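Local coordinates for protein CT253 (Chlamydia trachomatis serovar L2, PDB 6UXC) that is of unknown function but is probably a lipoprotein of the DUF7499 family and binds a sodium ion in the crystal, at residues A[44-53]-A[170-181]; A[62-73]-A[85-93]. All coordinates share one frame; numbering follows the deposited sequence.

Interaction 1: residues A[44-53]-A[170-181]; sequences EFSEEISRRL and HQRLFREIVARV. With NA (sodium ion), chain C.
Phe174 and Arg52 bury the most surface, followed by Phe45 and Val178, where helices 41-55 and 165-184 pack knobs-into-holes against a mixed beta sheet, their segment axes 9.8 Å apart and crossing at -49°. Phe174 is one knob, set among Phe45, Glu48, Ile49 and Arg52. Its ring points an edge at the face of Phe45, with CE1 of Phe174 over the centre of the Phe45 ring, a T-shaped pair with planes at 87°. One face of the Phe174 ring takes a CH-pi contact from CB of Glu48, 3.7 Å from the ring centroid; backbone O of His170 lies over the rim of the opposite face. Arg52 is the reciprocal knob, among Gln171, Phe174, Arg175 and Val178. Its side chain is extended from CG to NE, which lays one guanidinium face over CB of Phe174, while NH1 bonds both O and OE1 of Glu48 within its own helix, the latter at 2.8 Å as a salt bridge. These two bonds from one nitrogen, both near the guanidinium plane, help to hold the group in place. Phe45 in turn sends the edge at CE1 to the face of His170, completing an aromatic cluster; the Phe45 side chain also touches Val26 and Val118 of the sheet. Farther along, CG2 of Val178 meets CB of Arg52 at 3.6 Å and CD2 of Leu53 at 4.1 Å. Glu44 and His170 form the polar end: Gln103 hydrogen-bonds NE2 of His170, Trp39 hydrogen-bonds OE1 of Glu44, and His170 ND1 donates to Glu44 OE2 over 2.6 Å, reaching the syn side 26° out of the carboxylate plane.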
loop_
_atom_site.group_PDB
_atom_site.type_symbol
_atom_site.label_atom_id
_atom_site.label_comp_id
_atom_site.label_asym_id
_atom_site.label_seq_id
_atom_site.Cartn_x
_atom_site.Cartn_y
_atom_site.Cartn_z
ATOM N N GLU A 44 -0.135 4.017 -8.763
ATOM C CA GLU A 44 1.213 4.287 -8.286
ATOM C C GLU A 44 1.475 3.533 -6.992
ATOM O O GLU A 44 2.519 2.883 -6.831
ATOM C CB GLU A 44 1.419 5.786 -8.063
ATOM C CG GLU A 44 2.776 6.102 -7.345
ATOM C CD GLU A 44 2.859 7.501 -6.759
ATOM O OE1 GLU A 44 1.883 8.299 -6.893
ATOM O OE2 GLU A 44 3.926 7.761 -6.127
ATOM N N PHE A 45 0.578 3.690 -6.024
ATOM C CA PHE A 45 0.836 3.065 -4.729
ATOM C C PHE A 45 0.915 1.548 -4.866
ATOM O O PHE A 45 1.752 0.908 -4.227
ATOM C CB PHE A 45 -0.241 3.448 -3.716
ATOM C CG PHE A 45 -0.008 4.799 -3.037
ATOM C CD1 PHE A 45 0.279 5.933 -3.783
ATOM C CD2 PHE A 45 -0.090 4.904 -1.669
ATOM C CE1 PHE A 45 0.476 7.176 -3.139
ATOM C CE2 PHE A 45 0.119 6.118 -1.015
ATOM C CZ PHE A 45 0.375 7.266 -1.771
ATOM N N SER A 46 0.027 0.945 -5.655
ATOM C CA SER A 46 0.087 -0.507 -5.821
ATOM C C SER A 46 1.423 -0.945 -6.393
ATOM O O SER A 46 2.036 -1.913 -5.917
ATOM C CB SER A 46 -1.038 -0.980 -6.733
ATOM O OG SER A 46 -2.307 -0.794 -6.139
ATOM N N GLU A 47 1.873 -0.270 -7.442
ATOM C CA GLU A 47 3.109 -0.677 -8.086
ATOM C C GLU A 47 4.305 -0.451 -7.171
ATOM O O GLU A 47 5.194 -1.306 -7.068
ATOM C CB GLU A 47 3.309 0.080 -9.390
ATOM C CG GLU A 47 4.626 -0.341 -10.034
ATOM C CD GLU A 47 4.801 0.189 -11.431
ATOM O OE1 GLU A 47 5.932 0.575 -11.775
ATOM O OE2 GLU A 47 3.802 0.237 -12.173
ATOM N N GLU A 48 4.358 0.711 -6.511
ATOM C CA GLU A 48 5.534 1.040 -5.722
ATOM C C GLU A 48 5.639 0.155 -4.484
ATOM O O GLU A 48 6.744 -0.244 -4.097
ATOM C CB GLU A 48 5.503 2.523 -5.339
ATOM C CG GLU A 48 5.715 3.484 -6.525
ATOM C CD GLU A 48 7.122 3.407 -7.116
ATOM O OE1 GLU A 48 8.072 3.029 -6.385
ATOM O OE2 GLU A 48 7.291 3.727 -8.308
ATOM N N ILE A 49 4.510 -0.171 -3.861
ATOM C CA ILE A 49 4.561 -1.099 -2.737
ATOM C C ILE A 49 4.878 -2.495 -3.237
ATOM O O ILE A 49 5.696 -3.207 -2.645
ATOM C CB ILE A 49 3.251 -1.063 -1.929
ATOM C CG1 ILE A 49 3.082 0.317 -1.305
ATOM C CG2 ILE A 49 3.270 -2.146 -0.872
ATOM C CD1 ILE A 49 1.639 0.611 -0.880
ATOM N N SER A 50 4.267 -2.893 -4.346
ATOM C CA SER A 50 4.554 -4.220 -4.887
ATOM C C SER A 50 6.024 -4.361 -5.240
ATOM O O SER A 50 6.649 -5.378 -4.924
ATOM C CB SER A 50 3.659 -4.499 -6.105
ATOM O OG SER A 50 4.012 -5.756 -6.734
ATOM N N ARG A 51 6.613 -3.350 -5.888
ATOM C CA ARG A 51 8.025 -3.445 -6.229
ATOM C C ARG A 51 8.885 -3.636 -4.978
ATOM O O ARG A 51 9.886 -4.360 -4.994
ATOM C CB ARG A 51 8.490 -2.203 -6.994
ATOM C CG ARG A 51 8.077 -2.180 -8.446
ATOM C CD ARG A 51 8.504 -0.879 -9.117
ATOM N NE ARG A 51 8.081 -0.813 -10.506
ATOM C CZ ARG A 51 8.781 -1.298 -11.527
ATOM N NH1 ARG A 51 9.937 -1.898 -11.329
ATOM N NH2 ARG A 51 8.317 -1.176 -12.757
ATOM N N ARG A 52 8.525 -2.969 -3.889
ATOM C CA ARG A 52 9.320 -3.066 -2.668
ATOM C C ARG A 52 9.110 -4.378 -1.927
ATOM O O ARG A 52 10.040 -4.858 -1.259
ATOM C CB ARG A 52 8.997 -1.871 -1.773
ATOM C CG ARG A 52 9.631 -0.569 -2.280
ATOM C CD ARG A 52 9.159 0.634 -1.470
ATOM N NE ARG A 52 9.866 1.857 -1.854
ATOM C CZ ARG A 52 9.581 2.580 -2.934
ATOM N NH1 ARG A 52 8.598 2.209 -3.759
ATOM N NH2 ARG A 52 10.289 3.673 -3.198
ATOM N N LEU A 53 7.905 -4.943 -1.980
ATOM C CA LEU A 53 7.713 -6.260 -1.384
ATOM C C LEU A 53 8.455 -7.297 -2.200
ATOM O O LEU A 53 9.036 -8.241 -1.644
ATOM C CB LEU A 53 6.224 -6.587 -1.307
ATOM C CG LEU A 53 5.360 -5.692 -0.430
ATOM C CD1 LEU A 53 3.882 -6.078 -0.613
ATOM C CD2 LEU A 53 5.746 -5.848 1.004
ATOM N N HIS A 170 5.952 10.500 -0.912
ATOM C CA HIS A 170 5.593 9.123 -1.257
ATOM C C HIS A 170 6.714 8.146 -0.939
ATOM O O HIS A 170 6.467 7.058 -0.404
ATOM C CB HIS A 170 5.241 9.035 -2.730
ATOM C CG HIS A 170 3.896 9.588 -3.060
ATOM N ND1 HIS A 170 3.356 9.502 -4.319
ATOM C CD2 HIS A 170 2.984 10.251 -2.305
ATOM C CE1 HIS A 170 2.166 10.074 -4.330
ATOM N NE2 HIS A 170 1.924 10.544 -3.118
ATOM N N GLN A 171 7.944 8.495 -1.311
ATOM C CA GLN A 171 9.075 7.600 -1.101
ATOM C C GLN A 171 9.210 7.231 0.373
ATOM O O GLN A 171 9.364 6.053 0.719
ATOM C CB GLN A 171 10.339 8.275 -1.632
ATOM C CG GLN A 171 11.539 7.384 -1.720
ATOM C CD GLN A 171 12.743 8.137 -2.229
ATOM O OE1 GLN A 171 13.057 9.221 -1.740
ATOM N NE2 GLN A 171 13.415 7.580 -3.226
ATOM N N ARG A 172 9.105 8.216 1.260
ATOM C CA ARG A 172 9.258 7.912 2.682
ATOM C C ARG A 172 8.107 7.038 3.164
ATOM O O ARG A 172 8.311 6.101 3.951
ATOM C CB ARG A 172 9.343 9.198 3.510
ATOM C CG ARG A 172 10.675 9.935 3.392
ATOM C CD ARG A 172 10.904 10.873 4.588
ATOM N NE ARG A 172 9.734 11.710 4.786
ATOM C CZ ARG A 172 9.504 12.839 4.118
ATOM N NH1 ARG A 172 10.397 13.289 3.237
ATOM N NH2 ARG A 172 8.394 13.528 4.352
ATOM N N LEU A 173 6.895 7.332 2.698
ATOM C CA LEU A 173 5.730 6.554 3.086
ATOM C C LEU A 173 5.826 5.115 2.593
ATOM O O LEU A 173 5.524 4.178 3.348
ATOM C CB LEU A 173 4.481 7.243 2.553
ATOM C CG LEU A 173 3.129 6.673 2.941
ATOM C CD1 LEU A 173 2.947 6.573 4.447
ATOM C CD2 LEU A 173 2.041 7.546 2.319
ATOM N N PHE A 174 6.234 4.905 1.330
ATOM C CA PHE A 174 6.347 3.539 0.823
ATOM C C PHE A 174 7.391 2.770 1.624
ATOM O O PHE A 174 7.193 1.596 1.953
ATOM C CB PHE A 174 6.743 3.511 -0.651
ATOM C CG PHE A 174 5.781 4.195 -1.567
ATOM C CD1 PHE A 174 4.430 4.174 -1.344
ATOM C CD2 PHE A 174 6.253 4.841 -2.693
ATOM C CE1 PHE A 174 3.556 4.808 -2.208
ATOM C CE2 PHE A 174 5.370 5.467 -3.570
ATOM C CZ PHE A 174 4.041 5.447 -3.319
ATOM N N ARG A 175 8.508 3.426 1.943
ATOM C CA ARG A 175 9.543 2.770 2.734
ATOM C C ARG A 175 9.009 2.347 4.094
ATOM O O ARG A 175 9.261 1.220 4.537
ATOM C CB ARG A 175 10.730 3.702 2.914
ATOM C CG ARG A 175 11.566 3.921 1.683
ATOM C CD ARG A 175 12.613 4.949 2.031
ATOM N NE ARG A 175 13.439 5.346 0.903
ATOM C CZ ARG A 175 13.868 6.587 0.693
ATOM N NH1 ARG A 175 13.524 7.570 1.518
ATOM N NH2 ARG A 175 14.627 6.850 -0.358
ATOM N N GLU A 176 8.221 3.212 4.742
ATOM C CA GLU A 176 7.696 2.886 6.065
ATOM C C GLU A 176 6.669 1.770 5.990
ATOM O O GLU A 176 6.619 0.901 6.872
ATOM C CB GLU A 176 7.065 4.106 6.745
ATOM C CG GLU A 176 6.647 3.794 8.202
ATOM C CD GLU A 176 6.176 5.010 9.019
ATOM O OE1 GLU A 176 6.565 5.110 10.205
ATOM O OE2 GLU A 176 5.410 5.837 8.514
ATOM N N ILE A 177 5.822 1.792 4.961
ATOM C CA ILE A 177 4.802 0.761 4.827
ATOM C C ILE A 177 5.469 -0.608 4.762
ATOM O O ILE A 177 5.087 -1.548 5.469
ATOM C CB ILE A 177 3.933 1.026 3.588
ATOM C CG1 ILE A 177 2.994 2.222 3.816
ATOM C CG2 ILE A 177 3.157 -0.210 3.240
ATOM C CD1 ILE A 177 2.378 2.743 2.523
ATOM N N VAL A 178 6.480 -0.738 3.906
ATOM C CA VAL A 178 7.084 -2.049 3.722
ATOM C C VAL A 178 7.898 -2.447 4.945
ATOM O O VAL A 178 7.908 -3.624 5.316
ATOM C CB VAL A 178 7.915 -2.080 2.434
ATOM C CG1 VAL A 178 8.721 -3.357 2.353
ATOM C CG2 VAL A 178 6.998 -1.984 1.227
ATOM N N ALA A 179 8.538 -1.491 5.627
ATOM C CA ALA A 179 9.284 -1.837 6.835
ATOM C C ALA A 179 8.359 -2.403 7.902
ATOM O O ALA A 179 8.718 -3.370 8.594
ATOM C CB ALA A 179 10.024 -0.612 7.387
ATOM N N ARG A 180 7.161 -1.812 8.044
ATOM C CA ARG A 180 6.191 -2.300 9.016
ATOM C C ARG A 180 5.655 -3.671 8.627
ATOM O O ARG A 180 5.524 -4.555 9.487
ATOM C CB ARG A 180 5.036 -1.312 9.142
ATOM C CG ARG A 180 5.456 0.005 9.763
ATOM C CD ARG A 180 5.865 -0.170 11.226
ATOM N NE ARG A 180 5.344 0.937 12.012
ATOM C CZ ARG A 180 5.936 2.120 12.125
ATOM N NH1 ARG A 180 7.092 2.354 11.512
ATOM N NH2 ARG A 180 5.370 3.069 12.861
ATOM N N VAL A 181 5.330 -3.862 7.349
ATOM C CA VAL A 181 4.850 -5.167 6.908
ATOM C C VAL A 181 5.906 -6.225 7.192
ATOM O O VAL A 181 5.600 -7.315 7.692
ATOM C CB VAL A 181 4.476 -5.128 5.421
ATOM C CG1 VAL A 181 4.158 -6.555 4.917
ATOM C CG2 VAL A 181 3.258 -4.212 5.231
HETATM NA NA NA C . 10.509 -10.198 -1.978
HETATM O O HOH W 1 9.279 -11.590 -3.808
HETATM O O HOH W 2 11.924 -12.073 -2.946
#

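Interaction 2: residues A[62-73]-A[85-93]; sequences IKHHASAGVAAQ and LATQLLPAE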
loop_
_atom_site.group_PDB
_atom_site.type_symbol
_atom_site.label_atom_id
_atom_site.label_comp_id
_atom_site.label_asym_id
_atom_site.label_seq_id
_atom_site.Cartn_x
_atom_site.Cartn_y
_atom_site.Cartn_z
ATOM N N ILE A 62 3.767 -13.352 -4.026
ATOM C CA ILE A 62 3.127 -14.210 -5.002
ATOM C C ILE A 62 2.305 -13.378 -5.967
ATOM O O ILE A 62 1.942 -12.220 -5.706
ATOM C CB ILE A 62 2.233 -15.292 -4.356
ATOM C CG1 ILE A 62 0.928 -14.679 -3.818
ATOM C CG2 ILE A 62 2.996 -16.051 -3.342
ATOM C CD1 ILE A 62 -0.205 -15.637 -3.750
ATOM N N LYS A 63 2.004 -13.996 -7.118
ATOM C CA LYS A 63 1.004 -13.523 -8.049
ATOM C C LYS A 63 -0.337 -14.216 -7.786
ATOM O O LYS A 63 -0.415 -15.444 -7.721
ATOM C CB LYS A 63 1.503 -13.776 -9.474
ATOM C CG LYS A 63 0.486 -13.474 -10.567
ATOM C CD LYS A 63 0.220 -12.016 -10.719
ATOM C CE LYS A 63 -0.915 -11.817 -11.737
ATOM N NZ LYS A 63 -1.345 -10.417 -11.910
ATOM N N HIS A 64 -1.390 -13.419 -7.601
ATOM C CA HIS A 64 -2.732 -13.971 -7.432
ATOM C C HIS A 64 -3.682 -13.288 -8.412
ATOM O O HIS A 64 -3.327 -12.316 -9.096
ATOM C CB HIS A 64 -3.239 -13.789 -6.005
ATOM C CG HIS A 64 -3.404 -12.364 -5.645
ATOM N ND1 HIS A 64 -4.571 -11.659 -5.878
ATOM C CD2 HIS A 64 -2.538 -11.491 -5.084
ATOM C CE1 HIS A 64 -4.404 -10.408 -5.493
ATOM N NE2 HIS A 64 -3.181 -10.286 -4.995
ATOM N N HIS A 65 -4.920 -13.815 -8.474
ATOM C CA HIS A 65 -5.979 -13.328 -9.344
ATOM C C HIS A 65 -7.265 -13.103 -8.556
ATOM O O HIS A 65 -8.380 -13.334 -9.057
ATOM C CB HIS A 65 -6.204 -14.296 -10.504
ATOM C CG HIS A 65 -4.943 -14.602 -11.243
ATOM N ND1 HIS A 65 -4.003 -15.479 -10.748
ATOM C CD2 HIS A 65 -4.416 -14.080 -12.372
ATOM C CE1 HIS A 65 -2.975 -15.528 -11.567
ATOM N NE2 HIS A 65 -3.197 -14.688 -12.557
ATOM N N ALA A 66 -7.143 -12.617 -7.322
ATOM C CA ALA A 66 -8.335 -12.426 -6.487
ATOM C C ALA A 66 -9.359 -11.488 -7.131
ATOM O O ALA A 66 -9.017 -10.451 -7.710
ATOM C CB ALA A 66 -7.913 -11.859 -5.122
ATOM N N SER A 67 -10.626 -11.870 -7.025
ATOM C CA SER A 67 -11.717 -11.048 -7.548
ATOM C C SER A 67 -11.859 -9.750 -6.747
ATOM O O SER A 67 -11.332 -9.603 -5.638
ATOM C CB SER A 67 -13.023 -11.824 -7.484
ATOM O OG SER A 67 -13.417 -11.943 -6.136
ATOM N N ALA A 68 -12.624 -8.806 -7.325
ATOM C CA ALA A 68 -12.866 -7.530 -6.662
ATOM C C ALA A 68 -13.458 -7.725 -5.279
ATOM O O ALA A 68 -13.016 -7.085 -4.315
ATOM C CB ALA A 68 -13.798 -6.671 -7.521
ATOM N N GLY A 69 -14.415 -8.642 -5.157
ATOM C CA GLY A 69 -15.110 -8.800 -3.895
ATOM C C GLY A 69 -14.264 -9.532 -2.887
ATOM O O GLY A 69 -14.370 -9.283 -1.683
ATOM N N VAL A 70 -13.384 -10.405 -3.361
ATOM C CA VAL A 70 -12.504 -11.108 -2.447
ATOM C C VAL A 70 -11.448 -10.157 -1.894
ATOM O O VAL A 70 -11.097 -10.228 -0.721
ATOM C CB VAL A 70 -11.871 -12.324 -3.140
ATOM C CG1 VAL A 70 -10.659 -12.859 -2.367
ATOM C CG2 VAL A 70 -12.927 -13.428 -3.308
ATOM N N ALA A 71 -10.897 -9.288 -2.734
ATOM C CA ALA A 71 -9.959 -8.304 -2.206
ATOM C C ALA A 71 -10.671 -7.312 -1.294
ATOM O O ALA A 71 -10.154 -6.923 -0.234
ATOM C CB ALA A 71 -9.272 -7.567 -3.353
ATOM N N ALA A 72 -11.870 -6.888 -1.694
ATOM C CA ALA A 72 -12.525 -5.802 -0.977
ATOM C C ALA A 72 -12.800 -6.169 0.466
ATOM O O ALA A 72 -12.788 -5.294 1.352
ATOM C CB ALA A 72 -13.821 -5.431 -1.696
ATOM N N GLN A 73 -13.085 -7.442 0.737
ATOM C CA GLN A 73 -13.489 -7.804 2.085
ATOM C C GLN A 73 -12.411 -7.468 3.110
ATOM O O GLN A 73 -12.726 -7.227 4.278
ATOM C CB GLN A 73 -13.878 -9.286 2.130
ATOM C CG GLN A 73 -12.801 -10.195 1.915
ATOM C CD GLN A 73 -13.289 -11.601 1.571
ATOM O OE1 GLN A 73 -14.366 -12.046 1.962
ATOM N NE2 GLN A 73 -12.471 -12.300 0.851
ATOM N N LEU A 85 -13.604 -17.809 1.701
ATOM C CA LEU A 85 -13.506 -16.533 0.988
ATOM C C LEU A 85 -12.067 -16.007 0.878
ATOM O O LEU A 85 -11.873 -14.958 0.265
ATOM C CB LEU A 85 -14.388 -15.497 1.672
ATOM C CG LEU A 85 -15.790 -15.412 1.072
ATOM C CD1 LEU A 85 -16.736 -14.669 2.016
ATOM C CD2 LEU A 85 -15.706 -14.735 -0.327
ATOM N N ALA A 86 -11.072 -16.725 1.410
ATOM C CA ALA A 86 -9.678 -16.323 1.295
ATOM C C ALA A 86 -8.851 -17.229 0.393
ATOM O O ALA A 86 -7.686 -16.911 0.135
ATOM C CB ALA A 86 -9.012 -16.239 2.679
ATOM N N THR A 87 -9.426 -18.327 -0.132
ATOM C CA THR A 87 -8.615 -19.312 -0.857
ATOM C C THR A 87 -7.983 -18.745 -2.120
ATOM O O THR A 87 -6.950 -19.249 -2.571
ATOM C CB THR A 87 -9.464 -20.519 -1.220
ATOM O OG1 THR A 87 -10.554 -20.111 -2.055
ATOM C CG2 THR A 87 -9.982 -21.189 0.051
ATOM N N GLN A 88 -8.578 -17.704 -2.704
ATOM C CA GLN A 88 -7.994 -17.103 -3.904
ATOM C C GLN A 88 -6.655 -16.433 -3.645
ATOM O O GLN A 88 -5.924 -16.141 -4.603
ATOM C CB GLN A 88 -8.958 -16.085 -4.500
ATOM C CG GLN A 88 -10.142 -16.705 -5.199
ATOM C CD GLN A 88 -11.129 -15.679 -5.693
ATOM O OE1 GLN A 88 -10.781 -14.514 -5.933
ATOM N NE2 GLN A 88 -12.375 -16.091 -5.814
ATOM N N LEU A 89 -6.290 -16.230 -2.384
ATOM C CA LEU A 89 -4.995 -15.650 -2.049
ATOM C C LEU A 89 -3.971 -16.689 -1.637
ATOM O O LEU A 89 -2.792 -16.361 -1.477
ATOM C CB LEU A 89 -5.179 -14.618 -0.956
ATOM C CG LEU A 89 -6.045 -13.497 -1.566
ATOM C CD1 LEU A 89 -6.902 -12.845 -0.567
ATOM C CD2 LEU A 89 -5.195 -12.491 -2.354
ATOM N N LEU A 90 -4.371 -17.940 -1.487
ATOM C CA LEU A 90 -3.385 -18.976 -1.332
ATOM C C LEU A 90 -2.588 -19.042 -2.630
ATOM O O LEU A 90 -3.148 -18.761 -3.704
ATOM C CB LEU A 90 -4.061 -20.298 -1.064
ATOM C CG LEU A 90 -4.910 -20.318 0.223
ATOM C CD1 LEU A 90 -5.652 -21.640 0.356
ATOM C CD2 LEU A 90 -4.033 -20.073 1.466
ATOM N N PRO A 91 -1.294 -19.398 -2.568
ATOM C CA PRO A 91 -0.563 -19.961 -1.421
ATOM C C PRO A 91 0.128 -18.955 -0.516
ATOM O O PRO A 91 1.053 -19.330 0.227
ATOM C CB PRO A 91 0.494 -20.830 -2.103
ATOM C CG PRO A 91 0.832 -20.007 -3.334
ATOM C CD PRO A 91 -0.486 -19.454 -3.808
ATOM N N ALA A 92 -0.305 -17.704 -0.566
ATOM C CA ALA A 92 0.216 -16.759 0.404
ATOM C C ALA A 92 -0.145 -17.201 1.822
ATOM O O ALA A 92 -1.187 -17.833 2.074
ATOM C CB ALA A 92 -0.324 -15.367 0.145
ATOM N N GLU A 93 0.744 -16.863 2.747
ATOM C CA GLU A 93 0.514 -16.999 4.182
ATOM C C GLU A 93 -0.079 -15.734 4.782
ATOM O O GLU A 93 -0.811 -15.798 5.784
ATOM C CB GLU A 93 1.834 -17.332 4.882
ATOM C CG GLU A 93 2.483 -18.611 4.412
ATOM C CD GLU A 93 3.936 -18.745 4.862
ATOM O OE1 GLU A 93 4.706 -17.745 4.904
ATOM O OE2 GLU A 93 4.307 -19.876 5.174
HETATM O O HOH W 3 -6.581 -15.805 -7.218
HETATM O O HOH W 4 -14.796 -14.592 -6.329
#
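Ile62 reaches the backbone turn at Leu89 to Ala92 with its CD1, which lies 3.8 Å from CD of Pro91, the residue after a cis peptide bond, and 3.9 Å from CB of Ala92. His64 lies alongside Leu89, whose CD2 sits over the centre of the imidazole in a CH-pi contact, 3.7 Å from the ring centroid. The ring is held at both nitrogens: ND1 accepts from Ala66 N in the ring plane, and NE2 is hydrogen-bonded to Met23 O. A water links His65 N to Gln88 O. At Ser67 the backbone N donates to Gln88 OE1 over 2.9 Å, nearly straight at 164°, and its OG caps the short helix 68-72 by accepting from Val70 N. Val70 turns CG2 onto the Gln88 amide, 3.6 Å from OE1, while its CG1 packs against Leu85 O. Gln73 has CG between its backbone N and carbonyl carbon (chi1 67°) and runs on extended, bringing NE2 to Val70 O and, at 2.8 Å, to Leu85 O. The contact joins the capped helix 68-72 to the 3-10 turn that includes residues 87-89, between strands 59-61 and 94-105, with Leu89 and Ala92 reaching Leu24 and Ala22 of strand 19-28.

Overall arrangement
Both segments of interaction 2 fall in the long stretch of chain that separates the two helices of interaction 1, and strand 19-28 lies next to both: its Met23 touches Ile49 and Leu53 and is also a partner of interaction 2. Their centres are about 20 Å apart and their nearest atoms about 7 Å, without touching. Interaction 1, centred about 6 Å from the chain centre, is largely buried; interaction 2, at about 16 Å, is more peripheral. The sodium ion is bound where helix 41-55 ends and the chain turns into strand 59-61. Leu53 O, from interaction 1, binds it together with O of His54, Ser56 and Leu59 and two waters, whereas the side chain of Ile62 stays about 10 Å from the ion.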